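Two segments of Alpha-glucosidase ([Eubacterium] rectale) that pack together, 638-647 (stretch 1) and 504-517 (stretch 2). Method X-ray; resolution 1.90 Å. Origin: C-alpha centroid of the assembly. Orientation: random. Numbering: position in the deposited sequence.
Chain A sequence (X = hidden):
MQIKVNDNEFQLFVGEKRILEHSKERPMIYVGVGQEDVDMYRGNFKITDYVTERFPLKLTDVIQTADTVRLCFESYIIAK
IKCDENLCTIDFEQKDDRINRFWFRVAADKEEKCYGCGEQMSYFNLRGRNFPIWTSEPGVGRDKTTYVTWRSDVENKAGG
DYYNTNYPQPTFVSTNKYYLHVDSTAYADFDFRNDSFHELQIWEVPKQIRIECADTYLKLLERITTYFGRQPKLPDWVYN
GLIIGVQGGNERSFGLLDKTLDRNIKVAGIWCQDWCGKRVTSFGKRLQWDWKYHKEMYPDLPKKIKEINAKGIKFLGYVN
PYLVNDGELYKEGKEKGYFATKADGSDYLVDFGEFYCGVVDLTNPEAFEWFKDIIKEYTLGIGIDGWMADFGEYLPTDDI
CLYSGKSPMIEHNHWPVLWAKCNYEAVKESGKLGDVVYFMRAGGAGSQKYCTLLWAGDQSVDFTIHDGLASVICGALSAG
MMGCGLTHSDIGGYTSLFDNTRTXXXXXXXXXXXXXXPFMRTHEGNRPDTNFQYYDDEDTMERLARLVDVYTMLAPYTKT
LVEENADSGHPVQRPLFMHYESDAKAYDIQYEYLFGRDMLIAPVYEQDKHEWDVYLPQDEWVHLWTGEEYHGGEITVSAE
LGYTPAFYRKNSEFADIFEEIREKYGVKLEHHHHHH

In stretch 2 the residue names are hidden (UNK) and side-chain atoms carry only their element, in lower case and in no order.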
ATOM      1  N   SER A 638      27.549 -28.538 -13.038  1.00 41.09           N
ATOM      2  CA  SER A 638      26.626 -28.754 -14.139  1.00 40.04           C
ATOM      3  C   SER A 638      25.268 -29.144 -13.571  1.00 40.51           C
ATOM      4  O   SER A 638      25.177 -29.921 -12.617  1.00 34.72           O
ATOM      5  CB  SER A 638      27.140 -29.842 -15.081  1.00 33.39           C
ATOM      6  OG  SER A 638      26.219 -30.032 -16.136  1.00 39.82           O
ATOM      7  N   ALA A 639      24.208 -28.591 -14.152  1.00 40.13           N
ATOM      8  CA  ALA A 639      22.868 -28.778 -13.608  1.00 37.43           C
ATOM      9  C   ALA A 639      21.854 -28.767 -14.750  1.00 38.21           C
ATOM     10  O   ALA A 639      20.910 -27.978 -14.781  1.00 37.77           O
ATOM     11  CB  ALA A 639      22.565 -27.705 -12.564  1.00 31.21           C
ATOM     12  N   GLU A 640      22.057 -29.649 -15.726  1.00 33.92           N
ATOM     13  CA  GLU A 640      21.091 -29.794 -16.796  1.00 38.61           C
ATOM     14  C   GLU A 640      19.778 -30.346 -16.237  1.00 40.08           C
ATOM     15  O   GLU A 640      19.708 -30.854 -15.110  1.00 31.72           O
ATOM     16  CB  GLU A 640      21.633 -30.705 -17.904  1.00 39.68           C
ATOM     17  CG  GLU A 640      23.011 -30.309 -18.460  1.00 41.81           C
ATOM     18  CD  GLU A 640      22.990 -29.077 -19.376  1.00 46.57           C
ATOM     19  OE1 GLU A 640      21.900 -28.599 -19.780  1.00 40.71           O
ATOM     20  OE2 GLU A 640      24.092 -28.583 -19.701  1.00 44.68           O
ATOM     21  N   LEU A 641      18.727 -30.227 -17.049  1.00 34.72           N
ATOM     22  CA  LEU A 641      17.405 -30.715 -16.687  1.00 35.52           C
ATOM     23  C   LEU A 641      17.479 -32.176 -16.278  1.00 34.63           C
ATOM     24  O   LEU A 641      17.968 -33.016 -17.038  1.00 35.69           O
ATOM     25  CB  LEU A 641      16.462 -30.524 -17.874  1.00 36.74           C
ATOM     26  CG  LEU A 641      15.014 -30.122 -17.618  1.00 42.37           C
ATOM     27  CD1 LEU A 641      14.897 -29.170 -16.448  1.00 34.37           C
ATOM     28  CD2 LEU A 641      14.455 -29.481 -18.870  1.00 43.20           C
ATOM     29  N   GLY A 642      17.034 -32.470 -15.056  1.00 32.29           N
ATOM     30  CA  GLY A 642      17.098 -33.814 -14.512  1.00 30.68           C
ATOM     31  C   GLY A 642      18.254 -34.062 -13.565  1.00 34.88           C
ATOM     32  O   GLY A 642      18.329 -35.142 -12.970  1.00 31.35           O
ATOM     33  N   TYR A 643      19.146 -33.096 -13.387  1.00 34.93           N
ATOM     34  CA  TYR A 643      20.349 -33.287 -12.583  1.00 36.35           C
ATOM     35  C   TYR A 643      20.366 -32.251 -11.466  1.00 32.17           C
ATOM     36  O   TYR A 643      21.170 -31.313 -11.473  1.00 36.62           O
ATOM     37  CB  TYR A 643      21.589 -33.224 -13.482  1.00 35.03           C
ATOM     38  CG  TYR A 643      21.574 -34.360 -14.480  1.00 37.35           C
ATOM     39  CD1 TYR A 643      22.132 -35.598 -14.167  1.00 35.34           C
ATOM     40  CD2 TYR A 643      20.953 -34.218 -15.716  1.00 40.58           C
ATOM     41  CE1 TYR A 643      22.093 -36.650 -15.071  1.00 40.66           C
ATOM     42  CE2 TYR A 643      20.913 -35.266 -16.621  1.00 39.77           C
ATOM     43  CZ  TYR A 643      21.484 -36.477 -16.293  1.00 39.07           C
ATOM     44  OH  TYR A 643      21.445 -37.519 -17.196  1.00 41.36           O
ATOM     45  N   THR A 644      19.469 -32.438 -10.500  1.00 31.08           N
ATOM     46  CA  THR A 644      19.359 -31.537  -9.361  1.00 29.14           C
ATOM     47  C   THR A 644      20.733 -31.303  -8.733  1.00 29.28           C
ATOM     48  O   THR A 644      21.501 -32.255  -8.563  1.00 34.07           O
ATOM     49  CB  THR A 644      18.427 -32.143  -8.303  1.00 30.13           C
ATOM     50  OG1 THR A 644      17.298 -32.737  -8.948  1.00 29.32           O
ATOM     51  CG2 THR A 644      17.958 -31.084  -7.313  1.00 28.26           C
ATOM     52  N   PRO A 645      21.075 -30.060  -8.371  1.00 29.99           N
ATOM     53  CA  PRO A 645      22.295 -29.846  -7.587  1.00 31.38           C
ATOM     54  C   PRO A 645      22.176 -30.497  -6.218  1.00 29.51           C
ATOM     55  O   PRO A 645      21.635 -29.900  -5.283  1.00 32.20           O
ATOM     56  CB  PRO A 645      22.389 -28.317  -7.502  1.00 30.12           C
ATOM     57  CG  PRO A 645      21.663 -27.851  -8.731  1.00 30.43           C
ATOM     58  CD  PRO A 645      20.487 -28.788  -8.808  1.00 28.66           C
ATOM     59  N   ALA A 646      22.654 -31.732  -6.097  1.00 30.48           N
ATOM     60  CA  ALA A 646      22.477 -32.529  -4.892  1.00 30.14           C
ATOM     61  C   ALA A 646      23.805 -33.160  -4.509  1.00 35.70           C
ATOM     62  O   ALA A 646      24.540 -33.652  -5.369  1.00 34.48           O
ATOM     63  CB  ALA A 646      21.421 -33.614  -5.090  1.00 29.23           C
ATOM     64  N   PHE A 647      24.100 -33.143  -3.212  1.00 32.65           N
ATOM     65  CA  PHE A 647      25.369 -33.614  -2.677  1.00 35.00           C
ATOM     66  C   PHE A 647      25.080 -34.455  -1.446  1.00 35.87           C
ATOM     67  O   PHE A 647      24.107 -34.204  -0.730  1.00 33.14           O
ATOM     68  CB  PHE A 647      26.292 -32.434  -2.314  1.00 33.39           C
ATOM     69  CG  PHE A 647      26.456 -31.430  -3.431  1.00 35.74           C
ATOM     70  CD1 PHE A 647      25.445 -30.517  -3.721  1.00 32.74           C
ATOM     71  CD2 PHE A 647      27.609 -31.405  -4.194  1.00 35.86           C
ATOM     72  CE1 PHE A 647      25.573 -29.616  -4.759  1.00 33.52           C
ATOM     73  CE2 PHE A 647      27.753 -30.494  -5.230  1.00 38.88           C
ATOM     74  CZ  PHE A 647      26.728 -29.595  -5.514  1.00 35.16           C
ATOM     75  N   UNK A 504       6.709 -27.002 -19.726  1.00 24.93           N
ATOM     76  CA  UNK A 504       7.389 -28.278 -19.523  1.00 25.92           C
ATOM     77  C   UNK A 504       8.608 -28.120 -18.626  1.00 30.74           C
ATOM     78  O   UNK A 504       8.815 -28.905 -17.688  1.00 29.00           O
ATOM     79  c   UNK A 504       8.757 -30.071 -20.783  1.00 22.16           C
ATOM     80  c   UNK A 504       7.804 -28.867 -20.876  1.00 23.99           C
ATOM     81  c   UNK A 504       9.117 -30.584 -22.198  1.00 29.50           C
ATOM     82  n   UNK A 504      10.252 -32.443 -23.443  1.00 30.00           N
ATOM     83  c   UNK A 504      10.184 -31.670 -22.153  1.00 29.72           C
ATOM     84  N   UNK A 505       9.438 -27.113 -18.903  1.00 27.03           N
ATOM     85  CA  UNK A 505      10.662 -26.952 -18.127  1.00 29.60           C
ATOM     86  C   UNK A 505      10.344 -26.730 -16.652  1.00 26.45           C
ATOM     87  O   UNK A 505      11.024 -27.272 -15.769  1.00 28.31           O
ATOM     88  c   UNK A 505      13.442 -24.207 -18.224  1.00 36.33           C
ATOM     89  o   UNK A 505      12.728 -23.330 -18.756  1.00 36.66           O
ATOM     90  o   UNK A 505      14.625 -24.002 -17.875  1.00 33.34           O
ATOM     91  c   UNK A 505      11.487 -25.783 -18.683  1.00 29.43           C
ATOM     92  c   UNK A 505      12.830 -25.577 -17.964  1.00 32.64           C
ATOM     93  N   UNK A 506       9.315 -25.934 -16.371  1.00 24.88           N
ATOM     94  CA  UNK A 506       8.908 -25.699 -14.986  1.00 25.69           C
ATOM     95  C   UNK A 506       8.468 -26.989 -14.308  1.00 25.82           C
ATOM     96  O   UNK A 506       8.851 -27.263 -13.165  1.00 30.89           O
ATOM     97  c   UNK A 506       7.327 -24.542 -13.467  1.00 29.72           C
ATOM     98  c   UNK A 506       5.994 -23.905 -13.366  1.00 29.14           C
ATOM     99  c   UNK A 506       7.778 -24.675 -14.929  1.00 22.90           C
ATOM    100  c   UNK A 506       8.397 -23.806 -12.643  1.00 24.12           C
ATOM    101  N   UNK A 507       7.639 -27.786 -14.983  1.00 25.21           N
ATOM    102  CA  UNK A 507       7.212 -29.038 -14.378  1.00 24.99           C
ATOM    103  C   UNK A 507       8.412 -29.908 -14.046  1.00 26.96           C
ATOM    104  O   UNK A 507       8.479 -30.494 -12.955  1.00 29.20           O
ATOM    105  c   UNK A 507       6.242 -29.795 -15.295  1.00 26.18           C
ATOM    106  c   UNK A 507       6.341 -33.505 -14.441  1.00 27.46           C
ATOM    107  c   UNK A 507       4.368 -32.546 -13.469  1.00 27.63           C
ATOM    108  c   UNK A 507       4.707 -31.305 -14.000  1.00 27.87           C
ATOM    109  c   UNK A 507       5.854 -31.148 -14.757  1.00 23.52           C
ATOM    110  c   UNK A 507       6.669 -32.259 -14.971  1.00 27.25           C
ATOM    111  c   UNK A 507       5.190 -33.648 -13.694  1.00 26.24           C
ATOM    112  N   UNK A 508       9.373 -30.004 -14.972  1.00 21.49           N
ATOM    113  CA  UNK A 508      10.507 -30.898 -14.765  1.00 26.50           C
ATOM    114  C   UNK A 508      11.441 -30.388 -13.670  1.00 25.27           C
ATOM    115  O   UNK A 508      11.928 -31.180 -12.855  1.00 26.57           O
ATOM    116  c   UNK A 508      10.495 -31.948 -17.095  1.00 28.66           C
ATOM    117  c   UNK A 508      11.182 -31.891 -18.447  1.00 29.92           C
ATOM    118  c   UNK A 508      11.263 -31.097 -16.079  1.00 26.98           C
ATOM    119  c   UNK A 508      10.367 -33.383 -16.597  1.00 34.45           C
ATOM    120  N   UNK A 509      11.717 -29.079 -13.639  1.00 24.77           N
ATOM    121  CA  UNK A 509      12.511 -28.517 -12.545  1.00 26.13           C
ATOM    122  C   UNK A 509      11.825 -28.726 -11.200  1.00 29.28           C
ATOM    123  O   UNK A 509      12.495 -28.957 -10.189  1.00 28.03           O
ATOM    124  c   UNK A 509      17.451 -27.309 -14.468  1.00 35.78           C
ATOM    125  n   UNK A 509      16.232 -26.797 -14.330  1.00 30.92           N
ATOM    126  c   UNK A 509      15.211 -27.275 -13.400  1.00 30.84           C
ATOM    127  n   UNK A 509      17.839 -28.345 -13.733  1.00 27.95           N
ATOM    128  n   UNK A 509      18.285 -26.776 -15.357  1.00 35.67           N
ATOM    129  c   UNK A 509      12.770 -27.020 -12.758  1.00 28.38           C
ATOM    130  c   UNK A 509      13.841 -26.693 -13.797  1.00 29.43           C
ATOM    131  N   UNK A 510      10.491 -28.607 -11.158  1.00 25.32           N
ATOM    132  CA  UNK A 510       9.779 -28.847  -9.902  1.00 23.69           C
ATOM    133  C   UNK A 510       9.856 -30.314  -9.493  1.00 23.23           C
ATOM    134  O   UNK A 510      10.031 -30.627  -8.309  1.00 26.12           O
ATOM    135  c   UNK A 510       7.086 -26.466  -8.709  1.00 26.62           C
ATOM    136  c   UNK A 510       6.895 -25.429  -9.638  1.00 24.98           C
ATOM    137  n   UNK A 510       6.953 -27.421  -6.681  1.00 24.66           N
ATOM    138  c   UNK A 510       8.317 -28.407 -10.031  1.00 23.88           C
ATOM    139  c   UNK A 510       7.590 -28.310  -7.533  1.00 24.34           C
ATOM    140  c   UNK A 510       5.998 -25.115  -6.963  1.00 23.03           C
ATOM    141  c   UNK A 510       5.822 -24.119  -7.890  1.00 24.45           C
ATOM    142  c   UNK A 510       6.264 -24.264  -9.220  1.00 23.47           C
ATOM    143  c   UNK A 510       6.629 -26.288  -7.386  1.00 21.14           C
ATOM    144  c   UNK A 510       7.708 -27.761  -8.780  1.00 25.00           C
ATOM    145  N   UNK A 511       9.720 -31.231 -10.452  1.00 24.66           N
ATOM    146  CA  UNK A 511       9.753 -32.649 -10.110  1.00 26.90           C
ATOM    147  C   UNK A 511      11.130 -33.078  -9.591  1.00 28.00           C
ATOM    148  O   UNK A 511      11.224 -33.937  -8.701  1.00 25.33           O
ATOM    149  c   UNK A 511       9.335 -33.477 -11.320  1.00 27.38           C
ATOM    150  N   UNK A 512      12.208 -32.494 -10.124  1.00 22.47           N
ATOM    151  CA  UNK A 512      13.550 -32.900  -9.705  1.00 25.83           C
ATOM    152  C   UNK A 512      13.910 -32.356  -8.325  1.00 29.94           C
ATOM    153  O   UNK A 512      14.849 -32.866  -7.694  1.00 29.70           O
ATOM    154  c   UNK A 512      15.059 -31.021 -10.672  1.00 27.51           C
ATOM    155  c   UNK A 512      14.597 -32.471 -10.748  1.00 25.16           C
ATOM    156  c   UNK A 512      15.936 -30.609 -11.860  1.00 33.71           C
ATOM    157  o   UNK A 512      15.663 -31.055 -12.996  1.00 34.53           O
ATOM    158  o   UNK A 512      16.898 -29.838 -11.658  1.00 29.21           O
ATOM    159  N   UNK A 513      13.183 -31.348  -7.841  1.00 26.17           N
ATOM    160  CA  UNK A 513      13.255 -30.971  -6.431  1.00 26.50           C
ATOM    161  C   UNK A 513      12.403 -31.898  -5.577  1.00 29.99           C
ATOM    162  O   UNK A 513      12.849 -32.367  -4.516  1.00 27.29           O
ATOM    163  c   UNK A 513      10.414 -27.348  -5.186  1.00 29.70           C
ATOM    164  c   UNK A 513      12.792 -29.521  -6.241  1.00 23.88           C
ATOM    165  s   UNK A 513      12.071 -27.435  -4.493  1.00 29.69           S
ATOM    166  c   UNK A 513      12.462 -29.174  -4.786  1.00 24.06           C
ATOM    167  N   UNK A 514      11.186 -32.189  -6.051  1.00 26.49           N
ATOM    168  CA  UNK A 514      10.223 -32.959  -5.274  1.00 27.84           C
ATOM    169  C   UNK A 514      10.725 -34.363  -4.955  1.00 28.61           C
ATOM    170  O   UNK A 514      10.330 -34.938  -3.931  1.00 26.11           O
ATOM    171  c   UNK A 514       8.892 -33.032  -6.027  1.00 27.45           C
ATOM    172  N   UNK A 515      11.587 -34.939  -5.805  1.00 26.27           N
ATOM    173  CA  UNK A 515      12.088 -36.270  -5.484  1.00 31.43           C
ATOM    174  C   UNK A 515      12.999 -36.267  -4.265  1.00 26.57           C
ATOM    175  O   UNK A 515      13.263 -37.339  -3.722  1.00 30.10           O
ATOM    176  c   UNK A 515      16.234 -36.049  -8.903  1.00 29.27           C
ATOM    177  c   UNK A 515      12.807 -36.900  -6.683  1.00 29.35           C
ATOM    178  s   UNK A 515      14.695 -36.937  -8.666  1.00 31.28           S
ATOM    179  c   UNK A 515      14.058 -36.176  -7.145  1.00 30.97           C
ATOM    180  N   UNK A 516      13.465 -35.102  -3.816  1.00 28.93           N
ATOM    181  CA  UNK A 516      14.177 -34.980  -2.544  1.00 29.45           C
ATOM    182  C   UNK A 516      13.278 -34.389  -1.465  1.00 28.31           C
ATOM    183  O   UNK A 516      13.700 -33.518  -0.707  1.00 26.09           O
ATOM    184  c   UNK A 516      16.543 -34.200  -4.959  1.00 28.77           C
ATOM    185  c   UNK A 516      18.203 -36.278  -4.178  1.00 28.49           C
ATOM    186  c   UNK A 516      18.294 -35.770  -5.468  1.00 31.01           C
ATOM    187  c   UNK A 516      17.280 -35.752  -3.292  1.00 29.00           C
ATOM    188  c   UNK A 516      17.458 -34.726  -5.862  1.00 30.72           C
ATOM    189  c   UNK A 516      15.442 -34.139  -2.706  1.00 30.45           C
ATOM    190  c   UNK A 516      16.439 -34.713  -3.672  1.00 29.06           C
ATOM    191  N   UNK A 517      12.011 -34.820  -1.410  1.00 26.74           N
ATOM    192  CA  UNK A 517      11.060 -34.457  -0.365  1.00 24.92           C
ATOM    193  C   UNK A 517      10.318 -35.733   0.017  1.00 26.00           C
ATOM    194  O   UNK A 517      10.455 -36.740  -0.685  1.00 27.58           O
ATOM    195  c   UNK A 517      10.820 -32.168  -1.475  1.00 23.05           C
ATOM    196  o   UNK A 517       9.155 -33.921  -1.782  1.00 26.84           O
ATOM    197  c   UNK A 517      10.081 -33.365  -0.839  1.00 30.80           C
TER

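Position 504 carries four carbons in a row ending in nitrogen and makes no contact with stretch 1; an unbranched amine chain is Lys504. At 505 three carbons end in two oxygens, and the second carbon beyond CA lies 4.3 Å from Leu641 CD2: the carboxylate after two methylenes gives Glu505, and that carbon is its CG. Position 506 has four carbons forked at the second and points away, hence Leu506. One carbon and a six-carbon ring at 507, out of reach, make Phe507.

Position 508 repeats the four-carbon fork, but its CB points toward stretch 1, and a terminal carbon lies 4.1 Å from Leu641 CD2, an apolar contact. This is Leu508, and that carbon is its CD1.

At 509, three carbons, a nitrogen and a carbon bearing two more nitrogens spell a guanidinium. One terminal nitrogen lies 2.9 Å from Ala639 O, and the nitrogen within the chain 3.4 Å from Leu641 CD1. This is Arg509: NH2 donates to Ala639 O at 153°, and NH1 to the same Ala639 O at 3.3 Å. The bond from Arg509 NH1 to Glu640 O, 3.4 Å at 133°, is weak. Leu641 CD1 covers one face of the group, while Ala639 O sits at the edge.

Position 510 holds fused five- and six-membered rings with eight carbons and one nitrogen, Trp510, and 511 a single carbon, Ala511; both are out of reach. At 512 three carbons again carry two oxygens, one of them 2.9 Å from Gly642 N. This is Glu512, and the bond runs from Gly642 N to OE1 at 154°. Its OE2 takes a 2.7 Å salt bridge from Arg509 NH1.

At 513, two carbons, sulfur and a carbon, unbranched, identify Met513, whose end leads away. The lone carbon at 514 is Ala514. Position 515 has the same thioether chain, its terminal methyl 3.5 Å from Thr644 OG1: Met515. At 516 one carbon bears a six-carbon ring; the ring carbon farthest from CB lies 3.8 Å from Ala646 CB, and Thr644 OG1 approaches the ring edge: Phe516. Position 517 has one carbon carrying an oxygen and a carbon, Thr517.

The contact packs stretch 1, mostly loop, on the helix and the residues after it, through both polar bonds and apolar contacts. Arg509 holds Ala639 O, just before the type II turn, and more weakly Glu640 O, the turn's first carbonyl; Glu512 accepts the amide of Gly642 within it. Gly642, at phi 100°, suits a turn that would jam a CB against the preceding carbonyl. Thr644 OG1 donates to Glu512 O at 2.8 Å.

Stretch 2 504-517: KELFLRWAEMAMFT
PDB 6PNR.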